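Side-chain contacts in minor fimbrium anchoring subunit Mfa2 (Porphyromonas gingivalis, PDB 5NFI), which attaches the minor fimbriae to the bacterial outer membrane through its interaction with Mfa1 and regulates their length: residues A[146-151]-A[211-216]; A[227-232]-A[271-276]. One frame throughout, in Å; residues are numbered along the deposited sequence.

Contact 1 of 2, residues A[146-151]-A[211-216]; sequences VTVSVD and NTLSVT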
loop_
_atom_site.group_PDB
_atom_site.type_symbol
_atom_site.label_atom_id
_atom_site.label_comp_id
_atom_site.label_asym_id
_atom_site.label_seq_id
_atom_site.Cartn_x
_atom_site.Cartn_y
_atom_site.Cartn_z
ATOM N N VAL A 146 3.074 -2.642 10.204
ATOM C CA VAL A 146 3.096 -4.010 10.681
ATOM C C VAL A 146 4.082 -4.170 11.827
ATOM O O VAL A 146 5.291 -4.034 11.638
ATOM C CB VAL A 146 3.469 -5.003 9.554
ATOM C CG1 VAL A 146 3.231 -6.424 10.015
ATOM C CG2 VAL A 146 2.669 -4.724 8.290
ATOM N N THR A 147 3.552 -4.456 13.012
ATOM C CA THR A 147 4.367 -4.729 14.181
ATOM C C THR A 147 4.471 -6.241 14.410
ATOM O O THR A 147 3.467 -6.971 14.358
ATOM C CB THR A 147 3.786 -4.066 15.433
ATOM O OG1 THR A 147 3.396 -2.723 15.122
ATOM C CG2 THR A 147 4.806 -4.049 16.557
ATOM N N VAL A 148 5.679 -6.712 14.674
ATOM C CA VAL A 148 5.891 -8.125 14.872
ATOM C C VAL A 148 6.729 -8.363 16.121
ATOM O O VAL A 148 7.765 -7.739 16.306
ATOM C CB VAL A 148 6.585 -8.764 13.664
ATOM C CG1 VAL A 148 6.878 -10.238 13.934
ATOM C CG2 VAL A 148 5.732 -8.605 12.425
ATOM N N SER A 149 6.261 -9.262 16.982
ATOM C CA SER A 149 7.027 -9.659 18.148
ATOM C C SER A 149 7.326 -11.142 18.063
ATOM O O SER A 149 6.444 -11.941 17.730
ATOM C CB SER A 149 6.265 -9.349 19.437
ATOM O OG SER A 149 5.604 -8.101 19.358
ATOM N N VAL A 150 8.577 -11.504 18.335
ATOM C CA VAL A 150 8.920 -12.899 18.583
ATOM C C VAL A 150 9.166 -13.069 20.069
ATOM O O VAL A 150 9.969 -12.358 20.679
ATOM C CB VAL A 150 10.129 -13.357 17.776
ATOM C CG1 VAL A 150 10.452 -14.805 18.098
ATOM C CG2 VAL A 150 9.818 -13.236 16.312
ATOM N N ASP A 151 8.432 -14.021 20.627
ATOM C CA ASP A 151 8.278 -14.201 22.057
ATOM C C ASP A 151 8.921 -15.482 22.575
ATOM O O ASP A 151 9.022 -16.483 21.857
ATOM C CB ASP A 151 6.791 -14.220 22.403
ATOM C CG ASP A 151 6.505 -13.576 23.720
ATOM O OD1 ASP A 151 7.227 -12.622 24.072
ATOM O OD2 ASP A 151 5.569 -14.020 24.407
ATOM N N ASN A 211 4.892 -12.294 -0.141
ATOM C CA ASN A 211 4.689 -11.465 1.032
ATOM C C ASN A 211 5.225 -12.216 2.230
ATOM O O ASN A 211 4.465 -12.661 3.080
ATOM C CB ASN A 211 3.207 -11.117 1.232
ATOM C CG ASN A 211 2.639 -10.266 0.099
ATOM O OD1 ASN A 211 2.807 -9.046 0.078
ATOM N ND2 ASN A 211 1.954 -10.913 -0.843
ATOM N N THR A 212 6.545 -12.351 2.277
ATOM C CA THR A 212 7.224 -13.234 3.203
ATOM C C THR A 212 7.639 -12.576 4.507
ATOM O O THR A 212 8.482 -11.686 4.526
ATOM C CB THR A 212 8.469 -13.825 2.542
ATOM O OG1 THR A 212 8.066 -14.590 1.402
ATOM C CG2 THR A 212 9.212 -14.721 3.519
ATOM N N LEU A 213 7.035 -13.027 5.601
ATOM C CA LEU A 213 7.482 -12.675 6.942
ATOM C C LEU A 213 8.467 -13.750 7.366
ATOM O O LEU A 213 8.221 -14.935 7.121
ATOM C CB LEU A 213 6.310 -12.588 7.913
ATOM C CG LEU A 213 6.681 -12.207 9.345
ATOM C CD1 LEU A 213 7.198 -10.782 9.375
ATOM C CD2 LEU A 213 5.491 -12.387 10.288
ATOM N N SER A 214 9.591 -13.360 7.965
ATOM C CA SER A 214 10.600 -14.355 8.309
ATOM C C SER A 214 11.415 -13.988 9.538
ATOM O O SER A 214 11.574 -12.803 9.855
ATOM C CB SER A 214 11.549 -14.556 7.159
ATOM O OG SER A 214 12.636 -13.675 7.325
ATOM N N VAL A 215 11.922 -15.016 10.226
ATOM C CA VAL A 215 12.758 -14.836 11.414
ATOM C C VAL A 215 14.043 -15.604 11.228
ATOM O O VAL A 215 14.021 -16.812 10.906
ATOM C CB VAL A 215 12.077 -15.318 12.716
ATOM C CG1 VAL A 215 12.960 -15.001 13.921
ATOM C CG2 VAL A 215 10.735 -14.657 12.893
ATOM N N THR A 216 15.153 -14.905 11.456
ATOM C CA THR A 216 16.489 -15.428 11.210
ATOM C C THR A 216 17.415 -15.313 12.433
ATOM O O THR A 216 17.417 -14.313 13.136
ATOM C CB THR A 216 17.146 -14.684 10.026
ATOM O OG1 THR A 216 16.396 -14.927 8.830
ATOM C CG2 THR A 216 18.581 -15.136 9.829
#
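Neither ring nor amide nor carboxylate has a face or edge in this interface: Val148 meets Leu213, and Val150 meets Val215, entirely through methyl groups. The first is a tip-to-tip meeting, in which Val148 CG2 and Leu213 CD1 stand 4.0 Å apart. Leu213 is carried there by a CG anti to its backbone N (chi1 -179°), which directs the isobutyl group at the other strand; a chi2 of 67° then turns CD1 onto the valine, while Leu213 CD2 stays a little farther from Val148 CG2, at 4.4 Å. In the second pair the two valines pass at a slant, and Val150 CG2 approaches Val215 CG2 to 3.8 Å. Both use the branch beside the backbone N, with CG1 anti to it, as a chi1 of 179° in Val150 makes plain.

The backbones explain why only side chains meet. Across the register, the CA atoms of Val148 and Leu213 are 9.3 Å apart and those of Val150 and Val215 8.4 Å, too far for hydrogen-bonded neighbours. Since the CB atoms of all four residues point toward the other strand and each strand has its own backbone partners, the two belong to facing layers. Residues 146-151 bond through their backbone to strands 196-202 and 249-258, whereas strand 211-217 lies between 159-165 and 222-228. Ile161 touches Val148, Val150 and Leu213, and Ile252 and Leu254 add further aliphatic surface.

Four buried aliphatic residues, two from each layer and spaced two apart along their strands, are what the core of a beta-sandwich presents, consistent with the transthyretin-like domains of the fimbrillin superfamily.

Contact 2 of 2, residues A[227-232]-A[271-276]; sequences TDLVGA and IWINGW
Leu229 and Ile273 slant past each other and touch through their ends, with CD1 of Leu229 4.0 Å from CD1 of Ile273. The CB of Leu229 does not aim at the strand; its chain, with CG anti to the backbone N (chi1 -168°), swings the terminal methyl closer. The CB of Ile273 points toward the helix. Its CG1 lies beside the backbone N (chi1 -59°), and a nearly straight chi2 extends CD1 to the leucine.

Ile271, two residues earlier on the same strand face, is extended in both torsions and puts its CD1 where two small groups converge. Thr227 CG2 is 4.3 Å from Ile271 CD1, so the threonine offers its methyl to the strand. Ala232 CB, one helical turn after Asp228, reaches the same Ile271 CD1 at 4.4 Å. Ile278 of the next strand touches both Ala232 and Ile273, and Ile252 lies against Leu229.

Polar groups probably help to set the backbone that presents these methyls. Asp228 is the N-cap of the short helix 229-233: its OD2 accepts Gly231 N at 2.7 Å, nearly straight at 167°, through the lone pair that faces away from OD1. The other oxygen, OD1, takes Asn211 N, so the carboxylate ties the helix start to strand 211-217. Opposite, a type I' turn closes the hairpin from Ile273 to Trp276, with Trp276 N bonded to Ile273 O at 2.9 Å, and Asn274 OD1 accepts from Asp251 N.

What crosses between the segments is thus purely aliphatic and lacks directional bonds. The helix and hairpin should be held together by exclusion of water from the methyls, while the cap, with the backbone bond from Ala232 N to Asp228 O, probably helps to set the helix start that carries Leu229 and Ala232.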
loop_
_atom_site.group_PDB
_atom_site.type_symbol
_atom_site.label_atom_id
_atom_site.label_comp_id
_atom_site.label_asym_id
_atom_site.label_seq_id
_atom_site.Cartn_x
_atom_site.Cartn_y
_atom_site.Cartn_z
ATOM N N THR A 227 7.017 -17.557 6.572
ATOM C CA THR A 227 5.633 -17.771 6.111
ATOM C C THR A 227 5.120 -16.644 5.207
ATOM O O THR A 227 5.572 -15.494 5.300
ATOM C CB THR A 227 4.644 -17.909 7.288
ATOM O OG1 THR A 227 3.346 -18.223 6.779
ATOM C CG2 THR A 227 4.544 -16.620 8.077
ATOM N N ASP A 228 4.173 -16.957 4.333
ATOM C CA ASP A 228 3.537 -15.881 3.591
ATOM C C ASP A 228 2.484 -15.195 4.444
ATOM O O ASP A 228 1.436 -15.779 4.739
ATOM C CB ASP A 228 2.898 -16.374 2.302
ATOM C CG ASP A 228 2.451 -15.232 1.425
ATOM O OD1 ASP A 228 3.267 -14.768 0.596
ATOM O OD2 ASP A 228 1.300 -14.769 1.593
ATOM N N LEU A 229 2.772 -13.952 4.817
ATOM C CA LEU A 229 1.898 -13.131 5.646
ATOM C C LEU A 229 0.467 -13.028 5.132
ATOM O O LEU A 229 -0.490 -13.183 5.896
ATOM C CB LEU A 229 2.484 -11.734 5.770
ATOM C CG LEU A 229 1.844 -10.853 6.837
ATOM C CD1 LEU A 229 1.586 -11.678 8.095
ATOM C CD2 LEU A 229 2.748 -9.663 7.147
ATOM N N VAL A 230 0.315 -12.773 3.841
ATOM C CA VAL A 230 -1.014 -12.631 3.290
ATOM C C VAL A 230 -1.746 -13.972 3.344
ATOM O O VAL A 230 -2.912 -14.034 3.763
ATOM C CB VAL A 230 -0.972 -12.083 1.849
ATOM C CG1 VAL A 230 -2.338 -12.195 1.184
ATOM C CG2 VAL A 230 -0.509 -10.639 1.863
ATOM N N GLY A 231 -1.064 -15.038 2.936
ATOM C CA GLY A 231 -1.630 -16.374 3.009
ATOM C C GLY A 231 -2.103 -16.729 4.410
ATOM O O GLY A 231 -3.256 -17.116 4.608
ATOM N N ALA A 232 -1.199 -16.589 5.378
ATOM C CA ALA A 232 -1.521 -16.763 6.787
ATOM C C ALA A 232 -2.790 -16.007 7.128
ATOM O O ALA A 232 -3.719 -16.572 7.705
ATOM C CB ALA A 232 -0.377 -16.290 7.659
ATOM N N ILE A 271 1.421 -18.427 15.455
ATOM C CA ILE A 271 1.421 -17.089 14.913
ATOM C C ILE A 271 0.065 -16.412 15.170
ATOM O O ILE A 271 -0.985 -16.881 14.728
ATOM C CB ILE A 271 1.772 -17.098 13.410
ATOM C CG1 ILE A 271 1.418 -15.752 12.776
ATOM C CG2 ILE A 271 1.066 -18.228 12.697
ATOM C CD1 ILE A 271 1.876 -15.607 11.341
ATOM N N TRP A 272 0.107 -15.334 15.945
ATOM C CA TRP A 272 -1.068 -14.539 16.256
ATOM C C TRP A 272 -1.079 -13.304 15.368
ATOM O O TRP A 272 -0.036 -12.672 15.180
ATOM C CB TRP A 272 -1.073 -14.111 17.728
ATOM C CG TRP A 272 -1.127 -15.228 18.726
ATOM C CD1 TRP A 272 -0.109 -16.081 19.066
ATOM C CD2 TRP A 272 -2.239 -15.586 19.558
ATOM N NE1 TRP A 272 -0.526 -16.959 20.039
ATOM C CE2 TRP A 272 -1.829 -16.674 20.360
ATOM C CE3 TRP A 272 -3.546 -15.109 19.686
ATOM C CZ2 TRP A 272 -2.682 -17.285 21.277
ATOM C CZ3 TRP A 272 -4.387 -15.713 20.598
ATOM C CH2 TRP A 272 -3.954 -16.794 21.382
ATOM N N ILE A 273 -2.247 -12.959 14.827
ATOM C CA ILE A 273 -2.421 -11.714 14.076
ATOM C C ILE A 273 -3.680 -10.998 14.558
ATOM O O ILE A 273 -4.775 -11.572 14.576
ATOM C CB ILE A 273 -2.507 -11.943 12.559
ATOM C CG1 ILE A 273 -1.243 -12.626 12.057
ATOM C CG2 ILE A 273 -2.641 -10.598 11.819
ATOM C CD1 ILE A 273 -1.249 -12.935 10.578
ATOM N N ASN A 274 -3.490 -9.750 14.982
ATOM C CA ASN A 274 -4.538 -8.915 15.551
ATOM C C ASN A 274 -5.394 -9.653 16.570
ATOM O O ASN A 274 -6.617 -9.504 16.613
ATOM C CB ASN A 274 -5.391 -8.329 14.424
ATOM C CG ASN A 274 -4.610 -7.326 13.589
ATOM O OD1 ASN A 274 -3.452 -7.017 13.904
ATOM N ND2 ASN A 274 -5.219 -6.822 12.524
ATOM N N GLY A 275 -4.740 -10.447 17.406
ATOM C CA GLY A 275 -5.417 -11.103 18.509
ATOM C C GLY A 275 -6.058 -12.429 18.153
ATOM O O GLY A 275 -6.657 -13.063 18.992
ATOM N N TRP A 276 -5.951 -12.845 16.901
ATOM C CA TRP A 276 -6.441 -14.162 16.513
ATOM C C TRP A 276 -5.300 -15.160 16.382
ATOM O O TRP A 276 -4.228 -14.835 15.872
ATOM C CB TRP A 276 -7.196 -14.083 15.192
ATOM C CG TRP A 276 -8.334 -13.113 15.193
ATOM C CD1 TRP A 276 -8.319 -11.828 14.716
ATOM C CD2 TRP A 276 -9.659 -13.348 15.675
ATOM N NE1 TRP A 276 -9.557 -11.251 14.876
ATOM C CE2 TRP A 276 -10.397 -12.161 15.464
ATOM C CE3 TRP A 276 -10.295 -14.444 16.258
ATOM C CZ2 TRP A 276 -11.741 -12.039 15.821
ATOM C CZ3 TRP A 276 -11.638 -14.322 16.614
ATOM C CH2 TRP A 276 -12.344 -13.126 16.394
#

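Both contacts are buried, with centres about 10 Å apart, and both join the layer containing strands 211-217 and 222-228 to the layer containing 249-258 across the domain interior. Contact 1 pairs strand with strand, and its methyls come from regular beta positions. Contact 2 lies where strand 222-228 runs into a one-turn helix, opposite the end of strand 266-273, so there a capped helix start and a tight turn complement the aliphatic packing. The two are physically continuous, with Ile252 common to both: Leu213 N lies 2.9 Å from Thr227 O, and Asn211 O 2.7 Å from Leu229 N, both probable backbone hydrogen bonds.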